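Local structure of possible prolidase (Bifidobacterium longum NCC2705, 2P9B) at residues T35-A40 with A57-L62; I74-H79 with S384-D389; A167-H172 with A178-T183. The protein probably hydrolyses carbon-nitrogen bonds as a member of the amidohydrolase family, although its substrate is not established. All blocks are in the same frame, centred on the assembly; numbering follows the deposited sequence.

Contact 1: residues T35-A40 with A57-L62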
ATOM      1  N   THR A  35       1.036 -15.799 -22.903  1.00 14.81           N
ATOM      2  CA  THR A  35       2.086 -14.891 -23.319  1.00 15.08           C
ATOM      3  C   THR A  35       1.575 -13.478 -23.067  1.00 15.64           C
ATOM      4  O   THR A  35       0.417 -13.168 -23.348  1.00 15.23           O
ATOM      5  CB  THR A  35       2.418 -15.026 -24.821  1.00 15.76           C
ATOM      6  OG1 THR A  35       3.047 -16.289 -25.058  1.00 16.02           O
ATOM      7  CG2 THR A  35       3.346 -13.897 -25.274  1.00 17.03           C
ATOM      8  N   ILE A  36       2.430 -12.634 -22.504  1.00 15.27           N
ATOM      9  CA  ILE A  36       2.068 -11.251 -22.256  1.00 14.50           C
ATOM     10  C   ILE A  36       3.006 -10.433 -23.125  1.00 14.49           C
ATOM     11  O   ILE A  36       4.227 -10.520 -22.987  1.00 15.59           O
ATOM     12  CB  ILE A  36       2.268 -10.853 -20.779  1.00 13.49           C
ATOM     13  CG1 ILE A  36       1.355 -11.691 -19.878  1.00 15.52           C
ATOM     14  CG2 ILE A  36       1.955  -9.371 -20.602  1.00 13.14           C
ATOM     15  CD1 ILE A  36       1.491 -11.377 -18.396  1.00 17.92           C
ATOM     16  N   VAL A  37       2.432  -9.652 -24.032  1.00 13.42           N
ATOM     17  CA  VAL A  37       3.223  -8.834 -24.932  1.00 14.19           C
ATOM     18  C   VAL A  37       3.200  -7.380 -24.480  1.00 14.47           C
ATOM     19  O   VAL A  37       2.134  -6.798 -24.288  1.00 15.42           O
ATOM     20  CB  VAL A  37       2.684  -8.927 -26.372  1.00 14.67           C
ATOM     21  CG1 VAL A  37       3.560  -8.104 -27.306  1.00 15.42           C
ATOM     22  CG2 VAL A  37       2.640 -10.390 -26.809  1.00 14.95           C
ATOM     23  N   VAL A  38       4.383  -6.803 -24.315  1.00 15.50           N
ATOM     24  CA  VAL A  38       4.504  -5.418 -23.870  1.00 16.50           C
ATOM     25  C   VAL A  38       5.075  -4.522 -24.968  1.00 16.23           C
ATOM     26  O   VAL A  38       6.110  -4.831 -25.560  1.00 17.14           O
ATOM     27  CB  VAL A  38       5.404  -5.327 -22.615  1.00 15.16           C
ATOM     28  CG1 VAL A  38       5.532  -3.882 -22.163  1.00 15.83           C
ATOM     29  CG2 VAL A  38       4.816  -6.188 -21.494  1.00 17.82           C
ATOM     30  N   GLY A  39       4.392  -3.410 -25.227  1.00 17.71           N
ATOM     31  CA  GLY A  39       4.829  -2.482 -26.259  1.00 18.08           C
ATOM     32  C   GLY A  39       5.925  -1.523 -25.832  1.00 19.35           C
ATOM     33  O   GLY A  39       6.326  -1.498 -24.669  1.00 18.63           O
ATOM     34  N   ALA A  40       6.406  -0.723 -26.780  1.00 19.62           N
ATOM     35  CA  ALA A  40       7.468   0.241 -26.514  1.00 20.78           C
ATOM     36  C   ALA A  40       6.996   1.351 -25.586  1.00 19.90           C
ATOM     37  O   ALA A  40       7.812   2.063 -24.998  1.00 22.58           O
ATOM     38  CB  ALA A  40       7.983   0.837 -27.827  1.00 21.28           C
ATOM     39  N   ALA A  57       8.290  -8.830 -34.600  1.00 39.74           N
ATOM     40  CA  ALA A  57       9.702  -8.684 -34.921  1.00 40.31           C
ATOM     41  C   ALA A  57      10.341  -7.613 -34.044  1.00 40.03           C
ATOM     42  O   ALA A  57       9.691  -6.632 -33.680  1.00 40.58           O
ATOM     43  CB  ALA A  57       9.869  -8.321 -36.394  1.00 41.32           C
ATOM     44  N   GLU A  58      11.610  -7.819 -33.703  1.00 39.99           N
ATOM     45  CA  GLU A  58      12.375  -6.880 -32.882  1.00 39.78           C
ATOM     46  C   GLU A  58      12.052  -6.967 -31.390  1.00 38.01           C
ATOM     47  O   GLU A  58      12.797  -6.449 -30.560  1.00 38.44           O
ATOM     48  CB  GLU A  58      12.148  -5.447 -33.373  1.00 42.50           C
ATOM     49  CG  GLU A  58      13.134  -4.427 -32.825  1.00 46.55           C
ATOM     50  CD  GLU A  58      14.544  -4.630 -33.354  1.00 48.75           C
ATOM     51  OE1 GLU A  58      14.719  -4.642 -34.593  1.00 50.37           O
ATOM     52  OE2 GLU A  58      15.478  -4.773 -32.536  1.00 50.05           O
ATOM     53  N   TYR A  59      10.946  -7.620 -31.046  1.00 35.00           N
ATOM     54  CA  TYR A  59      10.555  -7.762 -29.645  1.00 32.03           C
ATOM     55  C   TYR A  59      11.440  -8.759 -28.910  1.00 31.14           C
ATOM     56  O   TYR A  59      11.736  -9.835 -29.424  1.00 29.75           O
ATOM     57  CB  TYR A  59       9.100  -8.221 -29.544  1.00 31.42           C
ATOM     58  CG  TYR A  59       8.076  -7.115 -29.642  1.00 29.62           C
ATOM     59  CD1 TYR A  59       8.136  -6.160 -30.657  1.00 30.16           C
ATOM     60  CD2 TYR A  59       7.015  -7.048 -28.739  1.00 29.56           C
ATOM     61  CE1 TYR A  59       7.160  -5.169 -30.771  1.00 30.50           C
ATOM     62  CE2 TYR A  59       6.036  -6.065 -28.844  1.00 29.06           C
ATOM     63  CZ  TYR A  59       6.114  -5.131 -29.864  1.00 29.55           C
ATOM     64  OH  TYR A  59       5.140  -4.171 -29.982  1.00 28.57           O
ATOM     65  N   HIS A  60      11.865  -8.399 -27.702  1.00 29.76           N
ATOM     66  CA  HIS A  60      12.699  -9.291 -26.910  1.00 29.90           C
ATOM     67  C   HIS A  60      11.836 -10.441 -26.406  1.00 29.63           C
ATOM     68  O   HIS A  60      10.617 -10.308 -26.283  1.00 27.88           O
ATOM     69  CB  HIS A  60      13.325  -8.527 -25.742  1.00 31.44           C
ATOM     70  CG  HIS A  60      14.294  -7.469 -26.170  1.00 33.83           C
ATOM     71  ND1 HIS A  60      14.745  -6.481 -25.321  1.00 36.36           N
ATOM     72  CD2 HIS A  60      14.908  -7.251 -27.358  1.00 34.58           C
ATOM     73  CE1 HIS A  60      15.593  -5.701 -25.967  1.00 35.43           C
ATOM     74  NE2 HIS A  60      15.710  -6.147 -27.205  1.00 35.62           N
ATOM     75  N   TYR A  61      12.471 -11.571 -26.117  1.00 29.80           N
ATOM     76  CA  TYR A  61      11.758 -12.754 -25.655  1.00 29.96           C
ATOM     77  C   TYR A  61      12.162 -13.203 -24.255  1.00 28.67           C
ATOM     78  O   TYR A  61      13.341 -13.428 -23.976  1.00 28.63           O
ATOM     79  CB  TYR A  61      11.988 -13.905 -26.640  1.00 31.75           C
ATOM     80  CG  TYR A  61      11.265 -15.188 -26.292  1.00 34.15           C
ATOM     81  CD1 TYR A  61       9.888 -15.309 -26.472  1.00 35.98           C
ATOM     82  CD2 TYR A  61      11.961 -16.283 -25.786  1.00 35.32           C
ATOM     83  CE1 TYR A  61       9.220 -16.496 -26.156  1.00 37.19           C
ATOM     84  CE2 TYR A  61      11.304 -17.471 -25.466  1.00 36.91           C
ATOM     85  CZ  TYR A  61       9.937 -17.571 -25.654  1.00 36.94           C
ATOM     86  OH  TYR A  61       9.291 -18.746 -25.340  1.00 39.13           O
ATOM     87  N   LEU A  62      11.170 -13.324 -23.378  1.00 26.33           N
ATOM     88  CA  LEU A  62      11.389 -13.777 -22.014  1.00 25.38           C
ATOM     89  C   LEU A  62      10.665 -15.111 -21.874  1.00 24.37           C
ATOM     90  O   LEU A  62       9.454 -15.195 -22.067  1.00 22.40           O
ATOM     91  CB  LEU A  62      10.834 -12.768 -21.005  1.00 26.95           C
ATOM     92  CG  LEU A  62      11.583 -11.443 -20.818  1.00 29.55           C
ATOM     93  CD1 LEU A  62      10.846 -10.580 -19.803  1.00 30.23           C
ATOM     94  CD2 LEU A  62      13.002 -11.711 -20.339  1.00 30.83           C
TER
HETATM   95  O   HOH W   1       5.754  -1.376 -29.474  1.00 27.33           O
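V37 meets Y59 through one methyl: its CG1 lies 3.6 Å from CE2 of the Y59 ring and 3.9 Å from CD2 of the same ring. That methyl stands trans to the backbone N of V37 (chi1 -178°), while CG2 is turned away beside the backbone N. The two side chains cross at about a right angle, and the methyl comes at the ring obliquely. V37 also packs against E45 and Q46 of strand 44-49.

One residue on, V38 contributes its backbone and not its side chain. Its carbonyl O sits 3.5 Å from Y59 CE2, again at a slant to the ring, whereas its isopropyl group packs on F14 and A401. G39 then passes the phenol end of the tyrosine, with its CA 4.1 Å from Y59 OH. The last link is through water at A40: its backbone N donates to a water at 2.8 Å, and that water donates in turn to Y59 OH at 2.9 Å. The hydroxyl is also hydrogen-bonded to E45 OE1, so two polar partners fix the far end of the ring while V37 and V38 hold its CE2 side.

The nearest CA atoms, those of G39 and Y59, are 8.5 Å apart, too far for neighbouring strands. Strand 14-17 indeed lies between 34-38 and 60-63, so Y59, just before the latter strand, probably passes the start of strand 14-17, where it also touches P13. These strands form the small mixed sheet beside the barrel, consistent with the beta-sandwich domain that many amidohydrolases build from their two chain ends.

Contact 2: residues I74-H79 with S384-D389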
ATOM      1  N   ILE A  74       0.971  -3.905  -4.716  1.00  9.48           N
ATOM      2  CA  ILE A  74       0.798  -2.488  -4.414  1.00  9.25           C
ATOM      3  C   ILE A  74       0.763  -2.364  -2.901  1.00 10.18           C
ATOM      4  O   ILE A  74       0.117  -3.168  -2.230  1.00 10.47           O
ATOM      5  CB  ILE A  74      -0.537  -1.953  -5.010  1.00  8.36           C
ATOM      6  CG1 ILE A  74      -0.497  -2.085  -6.536  1.00  9.17           C
ATOM      7  CG2 ILE A  74      -0.758  -0.498  -4.593  1.00  9.50           C
ATOM      8  CD1 ILE A  74      -1.753  -1.605  -7.247  1.00 10.28           C
ATOM      9  N   ASN A  75       1.476  -1.377  -2.359  1.00 10.31           N
ATOM     10  CA  ASN A  75       1.480  -1.162  -0.913  1.00  9.03           C
ATOM     11  C   ASN A  75       0.889   0.223  -0.677  1.00  9.60           C
ATOM     12  O   ASN A  75       1.487   1.230  -1.040  1.00 10.55           O
ATOM     13  CB  ASN A  75       2.900  -1.231  -0.343  1.00  8.39           C
ATOM     14  CG  ASN A  75       2.907  -1.276   1.177  1.00  8.24           C
ATOM     15  OD1 ASN A  75       2.106  -0.607   1.825  1.00 10.73           O
ATOM     16  ND2 ASN A  75       3.810  -2.068   1.746  1.00  9.59           N
ATOM     17  N   ALA A  76      -0.297   0.274  -0.075  1.00  9.81           N
ATOM     18  CA  ALA A  76      -0.978   1.549   0.146  1.00  9.82           C
ATOM     19  C   ALA A  76      -0.542   2.354   1.359  1.00 10.25           C
ATOM     20  O   ALA A  76      -1.107   3.414   1.635  1.00 11.20           O
ATOM     21  CB  ALA A  76      -2.487   1.317   0.206  1.00 10.76           C
ATOM     22  N   HIS A  77       0.457   1.874   2.088  1.00 10.53           N
ATOM     23  CA  HIS A  77       0.899   2.608   3.266  1.00 12.18           C
ATOM     24  C   HIS A  77       2.388   2.395   3.513  1.00 10.71           C
ATOM     25  O   HIS A  77       2.789   1.410   4.123  1.00 12.99           O
ATOM     26  CB  HIS A  77       0.078   2.166   4.482  1.00 12.59           C
ATOM     27  CG  HIS A  77       0.269   3.031   5.687  1.00 15.94           C
ATOM     28  ND1 HIS A  77      -0.666   3.118   6.697  1.00 20.01           N
ATOM     29  CD2 HIS A  77       1.286   3.850   6.045  1.00 14.52           C
ATOM     30  CE1 HIS A  77      -0.233   3.954   7.622  1.00 18.04           C
ATOM     31  NE2 HIS A  77       0.948   4.412   7.252  1.00 18.15           N
ATOM     32  N   THR A  78       3.196   3.333   3.029  1.00 11.75           N
ATOM     33  CA  THR A  78       4.645   3.250   3.172  1.00 10.14           C
ATOM     34  C   THR A  78       5.279   4.564   3.633  1.00 11.08           C
ATOM     35  O   THR A  78       4.622   5.602   3.686  1.00 12.96           O
ATOM     36  CB  THR A  78       5.308   2.862   1.825  1.00  9.88           C
ATOM     37  OG1 THR A  78       5.056   3.888   0.848  1.00 11.69           O
ATOM     38  CG2 THR A  78       4.729   1.540   1.305  1.00 11.39           C
ATOM     39  N   HIS A  79       6.559   4.479   3.983  1.00 12.37           N
ATOM     40  CA  HIS A  79       7.386   5.619   4.382  1.00 12.02           C
ATOM     41  C   HIS A  79       8.723   5.298   3.731  1.00 13.30           C
ATOM     42  O   HIS A  79       9.145   4.146   3.747  1.00 15.78           O
ATOM     43  CB  HIS A  79       7.570   5.686   5.902  1.00 14.35           C
ATOM     44  CG  HIS A  79       6.308   5.962   6.656  1.00 16.31           C
ATOM     45  ND1 HIS A  79       5.722   7.210   6.696  1.00 17.78           N
ATOM     46  CD2 HIS A  79       5.505   5.145   7.376  1.00 17.56           C
ATOM     47  CE1 HIS A  79       4.611   7.148   7.409  1.00 18.39           C
ATOM     48  NE2 HIS A  79       4.456   5.907   7.832  1.00 18.74           N
ATOM     49  N   SER A 384      -7.772   0.324  -7.224  1.00 11.18           N
ATOM     50  CA  SER A 384      -8.992   1.125  -7.198  1.00 11.51           C
ATOM     51  C   SER A 384      -8.942   2.110  -6.038  1.00 11.55           C
ATOM     52  O   SER A 384      -9.271   3.284  -6.185  1.00 12.96           O
ATOM     53  CB  SER A 384     -10.230   0.231  -7.051  1.00 12.28           C
ATOM     54  OG  SER A 384     -10.405  -0.589  -8.190  1.00 15.75           O
ATOM     55  N   ILE A 385      -8.516   1.629  -4.878  1.00 11.35           N
ATOM     56  CA  ILE A 385      -8.438   2.478  -3.704  1.00 10.71           C
ATOM     57  C   ILE A 385      -7.522   3.676  -3.938  1.00 11.73           C
ATOM     58  O   ILE A 385      -7.862   4.796  -3.569  1.00 12.97           O
ATOM     59  CB  ILE A 385      -7.943   1.680  -2.478  1.00 11.62           C
ATOM     60  CG1 ILE A 385      -8.990   0.628  -2.100  1.00 11.41           C
ATOM     61  CG2 ILE A 385      -7.673   2.619  -1.311  1.00 13.66           C
ATOM     62  CD1 ILE A 385      -8.550  -0.311  -1.000  1.00 11.74           C
ATOM     63  N   LEU A 386      -6.378   3.443  -4.575  1.00 11.68           N
ATOM     64  CA  LEU A 386      -5.422   4.520  -4.838  1.00 11.71           C
ATOM     65  C   LEU A 386      -5.762   5.350  -6.071  1.00 12.20           C
ATOM     66  O   LEU A 386      -5.045   6.304  -6.404  1.00 13.33           O
ATOM     67  CB  LEU A 386      -4.010   3.952  -4.981  1.00 11.32           C
ATOM     68  CG  LEU A 386      -3.459   3.229  -3.750  1.00 10.99           C
ATOM     69  CD1 LEU A 386      -2.010   2.843  -3.998  1.00 10.25           C
ATOM     70  CD2 LEU A 386      -3.556   4.128  -2.534  1.00 13.55           C
ATOM     71  N   GLY A 387      -6.850   4.987  -6.744  1.00 11.71           N
ATOM     72  CA  GLY A 387      -7.278   5.721  -7.924  1.00 12.23           C
ATOM     73  C   GLY A 387      -6.434   5.531  -9.173  1.00 14.00           C
ATOM     74  O   GLY A 387      -6.405   6.401 -10.051  1.00 15.61           O
ATOM     75  N   VAL A 388      -5.755   4.394  -9.277  1.00 12.56           N
ATOM     76  CA  VAL A 388      -4.916   4.134 -10.440  1.00 13.34           C
ATOM     77  C   VAL A 388      -5.331   2.866 -11.194  1.00 13.46           C
ATOM     78  O   VAL A 388      -4.569   2.346 -12.006  1.00 13.69           O
ATOM     79  CB  VAL A 388      -3.431   4.006 -10.026  1.00 12.10           C
ATOM     80  CG1 VAL A 388      -2.926   5.346  -9.492  1.00 12.92           C
ATOM     81  CG2 VAL A 388      -3.277   2.925  -8.960  1.00 11.48           C
ATOM     82  N   ASP A 389      -6.546   2.393 -10.942  1.00 14.03           N
ATOM     83  CA  ASP A 389      -7.037   1.179 -11.581  1.00 14.44           C
ATOM     84  C   ASP A 389      -7.143   1.267 -13.098  1.00 14.62           C
ATOM     85  O   ASP A 389      -7.164   0.248 -13.778  1.00 14.65           O
ATOM     86  CB  ASP A 389      -8.395   0.783 -10.995  1.00 15.72           C
ATOM     87  CG  ASP A 389      -9.399   1.910 -11.039  1.00 19.05           C
ATOM     88  OD1 ASP A 389      -9.166   2.948 -10.379  1.00 20.98           O
ATOM     89  OD2 ASP A 389     -10.424   1.757 -11.735  1.00 22.93           O
TER
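The backbones of I74-H79 and S384-D389 stay well apart, A76 and L386 being nearest with CA atoms 7.3 Å from each other, and the space between them is bridged by side chains alone. L386 does this with both of its methyls. CD1 approaches I74 CG2 to 3.6 Å, and CD2 meets A76 CB less closely, at 4.1 Å. In I74 the CG2 branch stands trans to the backbone N, next to the carbonyl carbon, which directs it at L386; the two side chains run past each other in opposite senses. Here the first strand of the amidohydrolase TIM barrel meets the end of helix 371-385, whose last turn closes in a Schellman motif: G387 has positive phi (73°), and its N bonds to S384 O at 3.0 Å. On the strand side the chain turns a corner at A76 and H77. N75, pointing away from L386, supports that corner with an Asx turn, its OD1 accepting from H77 N at 3.0 Å and 163°. N75 ND2 is held by T344 and T356. The turn sets H77 at the corner, with H79 two residues on: the His-X-His pair characteristic of metal-dependent amidohydrolases, which with D345 may outline a metal site, with no metal modelled there.

Contact 3: residues A167-H172 with A178-T183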
ATOM      1  N   ALA A 167      -0.988  16.703  11.591  1.00 15.90           N
ATOM      2  CA  ALA A 167      -1.435  16.235  12.892  1.00 17.41           C
ATOM      3  C   ALA A 167      -1.160  17.230  13.995  1.00 18.66           C
ATOM      4  O   ALA A 167      -0.436  18.207  13.812  1.00 17.85           O
ATOM      5  CB  ALA A 167      -0.750  14.924  13.227  1.00 19.92           C
ATOM      6  N   ILE A 168      -1.759  16.966  15.147  1.00 19.59           N
ATOM      7  CA  ILE A 168      -1.547  17.795  16.321  1.00 21.74           C
ATOM      8  C   ILE A 168      -0.222  17.267  16.863  1.00 21.50           C
ATOM      9  O   ILE A 168      -0.083  16.067  17.095  1.00 21.69           O
ATOM     10  CB  ILE A 168      -2.667  17.577  17.348  1.00 22.85           C
ATOM     11  CG1 ILE A 168      -4.016  17.917  16.707  1.00 23.13           C
ATOM     12  CG2 ILE A 168      -2.418  18.432  18.584  1.00 24.39           C
ATOM     13  CD1 ILE A 168      -5.210  17.702  17.612  1.00 24.95           C
ATOM     14  N   PRO A 169       0.777  18.147  17.043  1.00 23.73           N
ATOM     15  CA  PRO A 169       2.073  17.695  17.555  1.00 25.99           C
ATOM     16  C   PRO A 169       1.973  16.975  18.897  1.00 27.60           C
ATOM     17  O   PRO A 169       1.158  17.334  19.747  1.00 27.38           O
ATOM     18  CB  PRO A 169       2.892  18.988  17.622  1.00 26.04           C
ATOM     19  CG  PRO A 169       1.854  20.057  17.796  1.00 26.25           C
ATOM     20  CD  PRO A 169       0.754  19.610  16.865  1.00 24.22           C
ATOM     21  N   GLU A 170       2.803  15.951  19.072  1.00 30.36           N
ATOM     22  CA  GLU A 170       2.804  15.163  20.298  1.00 34.00           C
ATOM     23  C   GLU A 170       4.163  15.179  20.995  1.00 34.03           C
ATOM     24  O   GLU A 170       4.341  14.542  22.032  1.00 35.01           O
ATOM     25  CB  GLU A 170       2.392  13.720  19.986  1.00 37.82           C
ATOM     26  CG  GLU A 170       1.027  13.589  19.310  1.00 42.86           C
ATOM     27  CD  GLU A 170      -0.140  13.897  20.237  1.00 45.66           C
ATOM     28  OE1 GLU A 170      -0.164  14.997  20.833  1.00 47.03           O
ATOM     29  OE2 GLU A 170      -1.043  13.039  20.366  1.00 47.76           O
ATOM     30  N   GLY A 171       5.120  15.900  20.417  1.00 33.25           N
ATOM     31  CA  GLY A 171       6.443  16.006  21.013  1.00 32.03           C
ATOM     32  C   GLY A 171       7.377  14.819  20.862  1.00 31.24           C
ATOM     33  O   GLY A 171       8.242  14.596  21.713  1.00 30.57           O
ATOM     34  N   HIS A 172       7.225  14.055  19.784  1.00 30.24           N
ATOM     35  CA  HIS A 172       8.083  12.895  19.557  1.00 31.13           C
ATOM     36  C   HIS A 172       9.156  13.161  18.505  1.00 29.72           C
ATOM     37  O   HIS A 172       9.867  12.248  18.090  1.00 30.41           O
ATOM     38  CB  HIS A 172       7.243  11.689  19.134  1.00 34.58           C
ATOM     39  CG  HIS A 172       6.242  11.264  20.161  1.00 37.45           C
ATOM     40  ND1 HIS A 172       6.596  10.950  21.456  1.00 39.03           N
ATOM     41  CD2 HIS A 172       4.899  11.109  20.090  1.00 38.60           C
ATOM     42  CE1 HIS A 172       5.514  10.622  22.138  1.00 39.94           C
ATOM     43  NE2 HIS A 172       4.471  10.710  21.333  1.00 40.00           N
ATOM     44  N   ALA A 178       2.312  20.686  11.674  1.00 20.61           N
ATOM     45  CA  ALA A 178       1.621  20.808  12.945  1.00 21.03           C
ATOM     46  C   ALA A 178       0.382  21.688  12.929  1.00 20.77           C
ATOM     47  O   ALA A 178       0.430  22.847  12.516  1.00 21.64           O
ATOM     48  CB  ALA A 178       2.598  21.312  14.008  1.00 21.65           C
ATOM     49  N   LEU A 179      -0.730  21.117  13.379  1.00 19.70           N
ATOM     50  CA  LEU A 179      -1.987  21.839  13.477  1.00 19.26           C
ATOM     51  C   LEU A 179      -2.130  22.084  14.976  1.00 21.13           C
ATOM     52  O   LEU A 179      -2.369  21.153  15.747  1.00 19.98           O
ATOM     53  CB  LEU A 179      -3.144  20.985  12.952  1.00 19.83           C
ATOM     54  CG  LEU A 179      -3.035  20.565  11.483  1.00 19.37           C
ATOM     55  CD1 LEU A 179      -4.256  19.743  11.089  1.00 18.62           C
ATOM     56  CD2 LEU A 179      -2.920  21.801  10.606  1.00 17.62           C
ATOM     57  N   THR A 180      -1.969  23.338  15.386  1.00 21.69           N
ATOM     58  CA  THR A 180      -2.026  23.682  16.799  1.00 24.43           C
ATOM     59  C   THR A 180      -3.180  24.580  17.221  1.00 25.64           C
ATOM     60  O   THR A 180      -3.446  24.714  18.415  1.00 26.46           O
ATOM     61  CB  THR A 180      -0.731  24.375  17.228  1.00 24.01           C
ATOM     62  OG1 THR A 180      -0.588  25.598  16.493  1.00 24.91           O
ATOM     63  CG2 THR A 180       0.471  23.479  16.957  1.00 25.46           C
ATOM     64  N   SER A 181      -3.860  25.198  16.261  1.00 26.22           N
ATOM     65  CA  SER A 181      -4.965  26.095  16.589  1.00 27.42           C
ATOM     66  C   SER A 181      -6.301  25.374  16.708  1.00 27.85           C
ATOM     67  O   SER A 181      -7.212  25.855  17.382  1.00 27.71           O
ATOM     68  CB  SER A 181      -5.078  27.204  15.544  1.00 27.57           C
ATOM     69  OG  SER A 181      -5.613  26.705  14.332  1.00 27.48           O
ATOM     70  N   GLY A 182      -6.416  24.226  16.046  1.00 28.19           N
ATOM     71  CA  GLY A 182      -7.647  23.455  16.101  1.00 27.18           C
ATOM     72  C   GLY A 182      -8.750  23.967  15.192  1.00 26.68           C
ATOM     73  O   GLY A 182      -9.845  23.403  15.154  1.00 27.13           O
ATOM     74  N   THR A 183      -8.463  25.028  14.446  1.00 26.28           N
ATOM     75  CA  THR A 183      -9.448  25.615  13.548  1.00 24.85           C
ATOM     76  C   THR A 183      -9.441  24.988  12.160  1.00 25.12           C
ATOM     77  O   THR A 183      -8.420  24.475  11.703  1.00 24.11           O
ATOM     78  CB  THR A 183      -9.200  27.118  13.363  1.00 25.41           C
ATOM     79  OG1 THR A 183      -7.987  27.312  12.624  1.00 25.72           O
ATOM     80  CG2 THR A 183      -9.077  27.807  14.715  1.00 26.79           C
TER
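A167 O and L179 N form the one direct hydrogen bond between the two segments, 3.0 Å long and nearly straight at the hydrogen (167°). The donor lies well above the carbonyl plane, about 40° out of it, and so misses the lone-pair directions. The same oxygen also takes a CA-H...O contact from A178 CA at 3.4 Å, giving it two donors on successive residues. A second such contact, I168 CA to L179 O at 3.5 Å, runs the opposite way between the chains. Together they describe a minimal parallel bridge, A167 beside A178 with CA atoms 5.5 Å apart, that closes the loop between strands 166-167 and 177-178 of the amidohydrolase domain, after which 178-183 leads into helix 184-196. The inner side is finished by L179, which is buried and packs on E186 and A190 of that helix.

Toward solvent the fit is looser and made of small apolar groups. P169 meets exposed A178 and T180 with CD and CG of its ring: CD is 3.8 Å from A178 CB, and CG is 3.8 Å from T180 CG2. That threonine methyl is trans to its carbonyl carbon (chi1 62° for OG1), which brings it across the proline at about a right angle. Farther along, T183 caps helix 184-196, its OG1 bonded to E186 N, while E186 OE1 and OE2 reach back to S181 OG and T180 N, respectively.

Overall arrangement
Contact 2 lies in the core, its centre about 5 Å from the centre of the chain, whereas contacts 1 and 3 have centres about 29 and 26 Å from the chain's centre, on opposite sides of it and about 52 Å from each other. Distance from the middle does not alone decide burial: contact 1 is still largely buried, and contact 3 is partly open to solvent. Contact 2 joins the strand and the turn that ends helix 371-385 by aliphatic groups, contact 1 adds an aromatic ring and a water bridge, and contact 3 pairs backbone polar contacts with a proline packed on exposed small groups. Strands 60-63 and 68-78 link contacts 1 and 2 in series; contact 3 is nested within the loop that contact 2 closes.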